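Local structure of adhesion G-protein coupled receptor G6 (Danio rerio, 6V55) at residues C504-I507 against T508-T511; G531-K534 against E535-T538; V541-V544 against M545-V548; I603-K606 against N607-V610. The protein is an adhesion G protein-coupled receptor linked to myelination, whose calcium-binding extracellular region probably takes part in cell adhesion and in control of signalling. All coordinates share one frame; numbering follows the deposited sequence.

Contact 1 of 4, residues C504-I507 against T508-T511; sequences CTNI and TSIT. With NAG (2-acetamido-2-deoxy-beta-D-glucopyranose), chain F.
Asn-506 and Ser-509 face each other across a tight beta turn that carries an N-linked glycan. The turn runs from Asn-506 to Ser-509, with Ile-507 and Thr-508 at its corners in angles close to type I. Asn-506, Ile-507 and Thr-508 also spell the Asn-Xaa-Thr glycosylation sequon.

One hydrogen bond spans the turn, from backbone to side chain. The backbone N of Asn-506 donates to Ser-509 OG at 2.9 Å, with a bent N-H...O angle of 134°. The Ser-509 hydroxyl is folded in over its own backbone (chi1 77°), and this turns it back toward the preceding chain. Outside the turn, Ile-507 O accepts from Tyr-476 OH.

Other contacts within the turn are van der Waals. Ser-509 OG also rests against Thr-505 CB at 3.4 Å. Ser-509 CB lies 3.7 Å from Asn-506 CB. Thr-508 OG1 approaches Asn-506 CB more loosely, at 4.0 Å. The Ile-507 side chain packs on Glu-536, Gln-539 and Val-540 of helix 534-550.

Two covalent bonds lead out of the segment. Cys-504, at its start, is tied to Cys-473 by a disulfide. The Asn-506 and Ile-507 side chains leave the turn at about a right angle. A second covalent bond carries the glycan: Asn-506 ND2 is joined to NAG C1 at 1.5 Å.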
loop_
_atom_site.group_PDB
_atom_site.type_symbol
_atom_site.label_atom_id
_atom_site.label_comp_id
_atom_site.label_asym_id
_atom_site.label_seq_id
_atom_site.Cartn_x
_atom_site.Cartn_y
_atom_site.Cartn_z
ATOM N N CYS A 504 -20.117 13.414 13.342
ATOM C CA CYS A 504 -20.027 13.581 11.899
ATOM C C CYS A 504 -21.219 14.369 11.361
ATOM O O CYS A 504 -22.333 14.304 11.896
ATOM C CB CYS A 504 -19.962 12.221 11.189
ATOM S SG CYS A 504 -18.461 11.238 11.392
ATOM N N THR A 505 -20.976 15.074 10.253
ATOM C CA THR A 505 -21.973 15.864 9.552
ATOM C C THR A 505 -22.205 15.303 8.153
ATOM O O THR A 505 -21.302 14.742 7.536
ATOM C CB THR A 505 -21.537 17.330 9.440
ATOM O OG1 THR A 505 -20.226 17.375 8.871
ATOM C CG2 THR A 505 -21.508 18.001 10.801
ATOM N N ASN A 506 -23.430 15.493 7.649
ATOM C CA ASN A 506 -23.819 15.214 6.269
ATOM C C ASN A 506 -23.106 16.175 5.317
ATOM O O ASN A 506 -22.479 17.150 5.730
ATOM C CB ASN A 506 -25.326 15.436 6.062
ATOM C CG ASN A 506 -26.226 14.387 6.713
ATOM O OD1 ASN A 506 -25.938 13.192 6.694
ATOM N ND2 ASN A 506 -27.357 14.857 7.284
ATOM N N ILE A 507 -23.268 15.932 4.010
ATOM C CA ILE A 507 -23.076 16.987 3.005
ATOM C C ILE A 507 -24.006 18.165 3.279
ATOM O O ILE A 507 -23.580 19.329 3.289
ATOM C CB ILE A 507 -23.316 16.429 1.586
ATOM C CG1 ILE A 507 -22.279 15.369 1.221
ATOM C CG2 ILE A 507 -23.323 17.542 0.525
ATOM C CD1 ILE A 507 -22.636 14.607 -0.036
ATOM N N THR A 508 -25.282 17.876 3.543
ATOM C CA THR A 508 -26.281 18.930 3.668
ATOM C C THR A 508 -26.289 19.595 5.036
ATOM O O THR A 508 -26.771 20.726 5.149
ATOM C CB THR A 508 -27.679 18.374 3.414
ATOM O OG1 THR A 508 -28.178 17.798 4.627
ATOM C CG2 THR A 508 -27.635 17.306 2.365
ATOM N N SER A 509 -25.795 18.925 6.076
ATOM C CA SER A 509 -26.119 19.385 7.417
ATOM C C SER A 509 -25.173 20.458 7.929
ATOM O O SER A 509 -25.430 21.033 8.994
ATOM C CB SER A 509 -26.144 18.205 8.384
ATOM O OG SER A 509 -24.828 17.818 8.709
ATOM N N ILE A 510 -24.104 20.749 7.210
ATOM C CA ILE A 510 -23.224 21.842 7.606
ATOM C C ILE A 510 -23.917 23.166 7.299
ATOM O O ILE A 510 -24.792 23.263 6.426
ATOM C CB ILE A 510 -21.841 21.711 6.927
ATOM C CG1 ILE A 510 -20.753 22.359 7.775
ATOM C CG2 ILE A 510 -21.810 22.284 5.503
ATOM C CD1 ILE A 510 -19.348 22.136 7.225
ATOM N N THR A 511 -23.592 24.179 8.085
ATOM C CA THR A 511 -24.199 25.494 7.957
ATOM C C THR A 511 -23.097 26.458 7.545
ATOM O O THR A 511 -22.103 26.614 8.264
ATOM C CB THR A 511 -24.867 25.907 9.268
ATOM O OG1 THR A 511 -23.997 25.579 10.362
ATOM C CG2 THR A 511 -26.186 25.150 9.441
HETATM C C1 NAG F . -28.423 14.103 7.932
HETATM C C2 NAG F . -28.975 14.727 9.267
HETATM C C3 NAG F . -30.339 14.101 9.657
HETATM C C4 NAG F . -31.327 14.104 8.495
HETATM C C5 NAG F . -30.713 13.321 7.343
HETATM C C6 NAG F . -31.615 13.216 6.128
HETATM C C7 NAG F . -27.913 15.308 11.440
HETATM C C8 NAG F . -26.855 14.916 12.437
HETATM N N2 NAG F . -28.007 14.536 10.344
HETATM O O3 NAG F . -30.917 14.777 10.771
HETATM O O4 NAG F . -32.577 13.530 8.877
HETATM O O5 NAG F . -29.516 13.998 6.926
HETATM O O6 NAG F . -32.925 12.784 6.472
HETATM O O7 NAG F . -28.648 16.273 11.623
#

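Contact 2 of 4, residues G531-K534 against E535-T538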
loop_
_atom_site.group_PDB
_atom_site.type_symbol
_atom_site.label_atom_id
_atom_site.label_comp_id
_atom_site.label_asym_id
_atom_site.label_seq_id
_atom_site.Cartn_x
_atom_site.Cartn_y
_atom_site.Cartn_z
ATOM N N GLY A 531 -16.912 9.347 -8.941
ATOM C CA GLY A 531 -18.191 8.859 -9.405
ATOM C C GLY A 531 -19.214 9.040 -8.308
ATOM O O GLY A 531 -19.221 8.289 -7.330
ATOM N N LEU A 532 -20.044 10.069 -8.429
ATOM C CA LEU A 532 -21.045 10.369 -7.416
ATOM C C LEU A 532 -22.392 9.784 -7.801
ATOM O O LEU A 532 -22.700 9.591 -8.980
ATOM C CB LEU A 532 -21.192 11.879 -7.198
ATOM C CG LEU A 532 -20.118 12.577 -6.354
ATOM C CD1 LEU A 532 -20.597 13.959 -5.898
ATOM C CD2 LEU A 532 -19.725 11.711 -5.154
ATOM N N SER A 533 -23.198 9.508 -6.786
ATOM C CA SER A 533 -24.589 9.183 -7.040
ATOM C C SER A 533 -25.335 10.441 -7.452
ATOM O O SER A 533 -24.881 11.569 -7.217
ATOM C CB SER A 533 -25.246 8.584 -5.802
ATOM O OG SER A 533 -25.328 9.546 -4.765
ATOM N N LYS A 534 -26.510 10.236 -8.065
ATOM C CA LYS A 534 -27.365 11.360 -8.414
ATOM C C LYS A 534 -27.921 12.035 -7.167
ATOM O O LYS A 534 -28.099 13.252 -7.174
ATOM C CB LYS A 534 -28.478 10.905 -9.376
ATOM C CG LYS A 534 -29.805 10.431 -8.784
ATOM C CD LYS A 534 -30.987 10.632 -9.741
ATOM C CE LYS A 534 -31.302 12.112 -9.965
ATOM N NZ LYS A 534 -31.653 12.851 -8.708
ATOM N N GLU A 535 -28.077 11.302 -6.062
ATOM C CA GLU A 535 -28.576 11.924 -4.848
ATOM C C GLU A 535 -27.493 12.696 -4.109
ATOM O O GLU A 535 -27.817 13.684 -3.450
ATOM C CB GLU A 535 -29.228 10.889 -3.926
ATOM C CG GLU A 535 -30.333 10.039 -4.591
ATOM C CD GLU A 535 -29.812 8.751 -5.236
ATOM O OE1 GLU A 535 -30.520 8.191 -6.111
ATOM O OE2 GLU A 535 -28.703 8.295 -4.848
ATOM N N GLU A 536 -26.217 12.293 -4.215
ATOM C CA GLU A 536 -25.142 13.099 -3.630
ATOM C C GLU A 536 -24.927 14.379 -4.418
ATOM O O GLU A 536 -24.616 15.426 -3.836
ATOM C CB GLU A 536 -23.840 12.315 -3.597
ATOM C CG GLU A 536 -23.499 11.722 -2.250
ATOM C CD GLU A 536 -22.633 10.471 -2.363
ATOM O OE1 GLU A 536 -22.160 10.169 -3.491
ATOM O OE2 GLU A 536 -22.473 9.767 -1.329
ATOM N N LEU A 537 -25.129 14.310 -5.732
ATOM C CA LEU A 537 -24.874 15.438 -6.613
ATOM C C LEU A 537 -25.866 16.580 -6.390
ATOM O O LEU A 537 -25.464 17.750 -6.395
ATOM C CB LEU A 537 -24.920 14.953 -8.052
ATOM C CG LEU A 537 -24.355 15.922 -9.060
ATOM C CD1 LEU A 537 -23.344 15.179 -9.865
ATOM C CD2 LEU A 537 -25.451 16.458 -9.943
ATOM N N THR A 538 -27.158 16.274 -6.179
ATOM C CA THR A 538 -28.089 17.363 -5.878
ATOM C C THR A 538 -27.892 17.902 -4.457
ATOM O O THR A 538 -28.246 19.058 -4.196
ATOM C CB THR A 538 -29.570 16.965 -6.117
ATOM O OG1 THR A 538 -30.118 16.284 -4.979
ATOM C CG2 THR A 538 -29.737 16.096 -7.375
HETATM O O HOH W 1 -27.861 7.604 -7.817
#
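The N-cap of helix 534-550 is Ser-533, and its side chain closes the first turn of the helix on Glu-536. Glu-536 N donates to Ser-533 OG at 2.9 Å with an N-H...O angle of 153°. Ser-533 OG stands between its own backbone N and carbonyl carbon (chi1 66°), which brings the hydroxyl over the first turn. There Ser-533 OG also lies 3.4 Å from Glu-536 CB. The same hydroxyl makes a weak bond to Glu-536 OE1. The other oxygen, Glu-536 OE2, is hydrogen-bonded to His-457. With an alanine here instead of Ser-533, the N-H of Glu-536 would probably lose its capping acceptor, and the first turn could fray.

The regular backbone ladder begins here too. Leu-537 N donates to Ser-533 O at 3.1 Å, and the next bond, from Thr-538 N to Lys-534 O, is weak.

Leu-532 comes in from the loop. Its CD2 methyl lies 3.3 Å from Glu-536 OE1, and the two side chains cross at about a right angle. Glu-535 bends at chi2 and brings OE2 to 3.6 Å from Ser-533 CB. A water accepts from Lys-534 N at 3.0 Å and donates weakly to Glu-535 OE2.

Lys-534 NZ makes a long, weak ion pair with Asp-578 of helix 573-593. The two first-turn carboxylates, of Glu-535 and Glu-536, lie at the positive end of the helix dipole, which is likely to favour their negative charge.

Contact 3 of 4, residues V541-V544 against M545-V548; sequences VTKV and MELV
Lys-543 and Glu-546 stand one turn apart on helix 534-550 and are joined by an i to i+3 salt bridge. The lysine starts away from its partner. Bends at chi2 (55°) and chi3 (74°) fold its chain back, and Lys-543 NZ reaches Glu-546 OE2 at 2.7 Å. Glu-546 is extended beyond CG, and the two side chains cross obliquely. The ammonium meets the carboxylate on the syn side of OE2, 27° out of its plane. Lys-543 CD also touches Glu-546 OE2, at 3.3 Å. NZ also bonds the carbonyls of Ile-510 and Thr-508. A glutamine in place of Glu-546 would probably leave the lysine charge without its anionic mate, with only neutral acceptors round it.

The other carboxylate oxygen, Glu-546 OE1, leans toward Thr-542 CG2 at 3.8 Å. Thr-542 OG1 bonds back to Thr-538 O.

On the apolar side, Val-544 and Leu-547 both pack on Val-561 of helix 555-568. Val-541 and Met-545 turn to helix 573-593 instead. The backbone bonds are regular, as from Leu-547 N to Lys-543 O at 2.8 Å. Val-548 follows one turn on from Val-544, in loose apolar contact, with Val-548 CG2 4.4 Å from Val-544 CG1.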
loop_
_atom_site.group_PDB
_atom_site.type_symbol
_atom_site.label_atom_id
_atom_site.label_comp_id
_atom_site.label_asym_id
_atom_site.label_seq_id
_atom_site.Cartn_x
_atom_site.Cartn_y
_atom_site.Cartn_z
ATOM N N VAL A 541 -25.010 20.420 -4.944
ATOM C CA VAL A 541 -25.408 21.622 -5.667
ATOM C C VAL A 541 -26.380 22.470 -4.832
ATOM O O VAL A 541 -26.408 23.705 -4.956
ATOM C CB VAL A 541 -25.928 21.168 -7.051
ATOM C CG1 VAL A 541 -26.692 22.202 -7.778
ATOM C CG2 VAL A 541 -24.737 20.771 -7.923
ATOM N N THR A 542 -27.089 21.860 -3.879
ATOM C CA THR A 542 -27.866 22.673 -2.938
ATOM C C THR A 542 -26.966 23.429 -1.957
ATOM O O THR A 542 -27.149 24.642 -1.761
ATOM C CB THR A 542 -28.889 21.803 -2.213
ATOM O OG1 THR A 542 -29.861 21.353 -3.173
ATOM C CG2 THR A 542 -29.611 22.582 -1.125
ATOM N N LYS A 543 -25.938 22.752 -1.410
ATOM C CA LYS A 543 -24.970 23.399 -0.518
ATOM C C LYS A 543 -24.148 24.493 -1.217
ATOM O O LYS A 543 -23.870 25.531 -0.598
ATOM C CB LYS A 543 -24.037 22.353 0.090
ATOM C CG LYS A 543 -23.185 22.891 1.233
ATOM C CD LYS A 543 -24.045 23.524 2.323
ATOM C CE LYS A 543 -24.746 22.429 3.136
ATOM N NZ LYS A 543 -25.774 22.926 4.101
ATOM N N VAL A 544 -23.799 24.300 -2.501
ATOM C CA VAL A 544 -23.137 25.340 -3.294
ATOM C C VAL A 544 -24.047 26.555 -3.463
ATOM O O VAL A 544 -23.586 27.699 -3.374
ATOM C CB VAL A 544 -22.686 24.753 -4.650
ATOM C CG1 VAL A 544 -22.359 25.815 -5.698
ATOM C CG2 VAL A 544 -21.485 23.910 -4.442
ATOM N N MET A 545 -25.363 26.333 -3.590
ATOM C CA MET A 545 -26.304 27.451 -3.655
ATOM C C MET A 545 -26.402 28.198 -2.325
ATOM O O MET A 545 -26.488 29.433 -2.314
ATOM C CB MET A 545 -27.684 26.959 -4.078
ATOM C CG MET A 545 -28.750 28.058 -4.202
ATOM S SD MET A 545 -28.282 29.381 -5.352
ATOM C CE MET A 545 -29.205 28.715 -6.701
ATOM N N GLU A 546 -26.354 27.475 -1.199
ATOM C CA GLU A 546 -26.348 28.136 0.101
ATOM C C GLU A 546 -25.060 28.920 0.306
ATOM O O GLU A 546 -25.081 30.055 0.808
ATOM C CB GLU A 546 -26.519 27.105 1.214
ATOM C CG GLU A 546 -27.789 26.268 1.127
ATOM C CD GLU A 546 -27.816 25.142 2.168
ATOM O OE1 GLU A 546 -28.749 24.298 2.121
ATOM O OE2 GLU A 546 -26.901 25.101 3.033
ATOM N N LEU A 547 -23.951 28.342 -0.157
ATOM C CA LEU A 547 -22.647 28.963 -0.064
ATOM C C LEU A 547 -22.570 30.230 -0.894
ATOM O O LEU A 547 -22.025 31.230 -0.433
ATOM C CB LEU A 547 -21.589 27.971 -0.529
ATOM C CG LEU A 547 -20.124 28.323 -0.347
ATOM C CD1 LEU A 547 -19.434 27.105 0.166
ATOM C CD2 LEU A 547 -19.478 28.773 -1.633
ATOM N N VAL A 548 -23.089 30.203 -2.122
ATOM C CA VAL A 548 -22.964 31.371 -2.992
ATOM C C VAL A 548 -23.880 32.487 -2.491
ATOM O O VAL A 548 -23.524 33.668 -2.548
ATOM C CB VAL A 548 -23.231 30.946 -4.453
ATOM C CG1 VAL A 548 -23.427 32.131 -5.393
ATOM C CG2 VAL A 548 -22.074 30.128 -4.965
#

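Contact 4 of 4, residues I603-K606 against N607-V610; sequences ISSK and NLVV
Ile-603 and Val-610 form an antiparallel hydrogen-bonded pair where strand 600-603 turns back into strand 608-614. The two segments run nearly opposite, 170° apart.

Backbone bonds hold the pair from both directions. Ile-603 N donates to Val-610 O at 2.7 Å, almost straight at 179°. Val-610 N returns a bond to Ile-603 O at 2.9 Å. The same oxygen, Ile-603 O, also receives a CA-H...O contact from Val-609 CA at 3.3 Å.

Polar side chains cluster at the turn. Lys-606 and Asn-607 lie side by side and point the same way, and Lys-606 NZ donates to Asn-607 OD1 at 2.8 Å. The modelled distance of 2.4 Å from Ser-605 OG to Leu-608 O is very short, and its exact value is doubtful. Ser-605 OG also has a weak bond to Ser-566 OG, on helix 555-568. Asn-607 N donates to Ser-566 OG as well. Ser-604 OG finds its partner outside, at Pro-636 O.

Apolar contact follows the pairing. Ile-603 and Val-610 share one face of the sheet, and Val-610 CG2 lies 4.1 Å from Ile-603 CB. Ile-603, Ser-605 and Leu-608 all rest on Val-562 of helix 555-568, while Val-609 meets Phe-676.

Strand 608-614 pairs on with strand 671-677. The arrangement is a beta hairpin at the edge of an antiparallel sheet, with strand 600-603 outermost.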
loop_
_atom_site.group_PDB
_atom_site.type_symbol
_atom_site.label_atom_id
_atom_site.label_comp_id
_atom_site.label_asym_id
_atom_site.label_seq_id
_atom_site.Cartn_x
_atom_site.Cartn_y
_atom_site.Cartn_z
ATOM N N ILE A 603 -12.504 33.167 -14.826
ATOM C CA ILE A 603 -12.375 31.959 -14.012
ATOM C C ILE A 603 -12.622 30.748 -14.896
ATOM O O ILE A 603 -13.735 30.552 -15.389
ATOM C CB ILE A 603 -13.333 31.948 -12.818
ATOM C CG1 ILE A 603 -12.990 33.065 -11.849
ATOM C CG2 ILE A 603 -13.176 30.660 -12.100
ATOM C CD1 ILE A 603 -14.024 34.055 -11.833
ATOM N N SER A 604 -11.597 29.935 -15.088
ATOM C CA SER A 604 -11.672 28.830 -16.025
ATOM C C SER A 604 -11.754 27.488 -15.313
ATOM O O SER A 604 -11.364 27.336 -14.148
ATOM C CB SER A 604 -10.460 28.822 -16.961
ATOM O OG SER A 604 -10.708 28.026 -18.109
ATOM N N SER A 605 -12.257 26.508 -16.054
ATOM C CA SER A 605 -12.266 25.112 -15.650
ATOM C C SER A 605 -12.299 24.283 -16.926
ATOM O O SER A 605 -12.214 24.835 -18.028
ATOM C CB SER A 605 -13.462 24.815 -14.756
ATOM O OG SER A 605 -14.643 25.049 -15.500
ATOM N N LYS A 606 -12.460 22.961 -16.779
ATOM C CA LYS A 606 -12.438 22.077 -17.941
ATOM C C LYS A 606 -13.671 22.270 -18.827
ATOM O O LYS A 606 -13.527 22.430 -20.042
ATOM C CB LYS A 606 -12.285 20.621 -17.492
ATOM C CG LYS A 606 -11.948 19.630 -18.630
ATOM C CD LYS A 606 -12.637 18.257 -18.398
ATOM C CE LYS A 606 -12.844 17.444 -19.691
ATOM N NZ LYS A 606 -14.212 17.608 -20.289
ATOM N N ASN A 607 -14.876 22.346 -18.246
ATOM C CA ASN A 607 -16.089 22.500 -19.051
ATOM C C ASN A 607 -16.817 23.835 -18.869
ATOM O O ASN A 607 -17.947 23.977 -19.361
ATOM C CB ASN A 607 -17.084 21.379 -18.753
ATOM C CG ASN A 607 -16.488 20.017 -18.915
ATOM O OD1 ASN A 607 -16.099 19.622 -20.018
ATOM N ND2 ASN A 607 -16.433 19.266 -17.815
ATOM N N LEU A 608 -16.218 24.810 -18.179
ATOM C CA LEU A 608 -16.914 26.037 -17.809
ATOM C C LEU A 608 -15.908 27.158 -17.610
ATOM O O LEU A 608 -15.020 27.050 -16.759
ATOM C CB LEU A 608 -17.711 25.858 -16.519
ATOM C CG LEU A 608 -18.453 27.117 -16.064
ATOM C CD1 LEU A 608 -19.552 27.482 -17.028
ATOM C CD2 LEU A 608 -19.001 26.985 -14.663
ATOM N N VAL A 609 -16.062 28.241 -18.364
ATOM C CA VAL A 609 -15.301 29.457 -18.117
ATOM C C VAL A 609 -16.286 30.602 -17.934
ATOM O O VAL A 609 -17.271 30.701 -18.679
ATOM C CB VAL A 609 -14.276 29.728 -19.237
ATOM C CG1 VAL A 609 -14.890 29.660 -20.636
ATOM C CG2 VAL A 609 -13.563 31.014 -19.010
ATOM N N VAL A 610 -16.109 31.382 -16.858
ATOM C CA VAL A 610 -16.960 32.545 -16.621
ATOM C C VAL A 610 -16.054 33.757 -16.501
ATOM O O VAL A 610 -14.893 33.660 -16.085
ATOM C CB VAL A 610 -17.904 32.426 -15.386
ATOM C CG1 VAL A 610 -18.758 31.146 -15.447
ATOM C CG2 VAL A 610 -17.178 32.537 -14.045
#

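Overall arrangement
Contacts 1, 2 and 3 gather round helix 534-550. Contact 2 is its start and contact 3 lies further along, with centres about 15 Å apart. The glycosylated turn of contact 1 lies against both. Ile-507 CD1 packs on Glu-536 CG at 3.7 Å. Lys-543 NZ probably bonds Ile-510 O at 2.5 Å, which couples the turn to the salt bridge of contact 3. Contact 4 touches none of them, and its nearest atoms are about 10 Å from contact 3. Helix 555-568 bridges that gap, since Val-544 and Ser-605 both pack on it. This helical bundle beside beta sheets, in a chain that carries a GPS motif, is consistent with a GAIN domain.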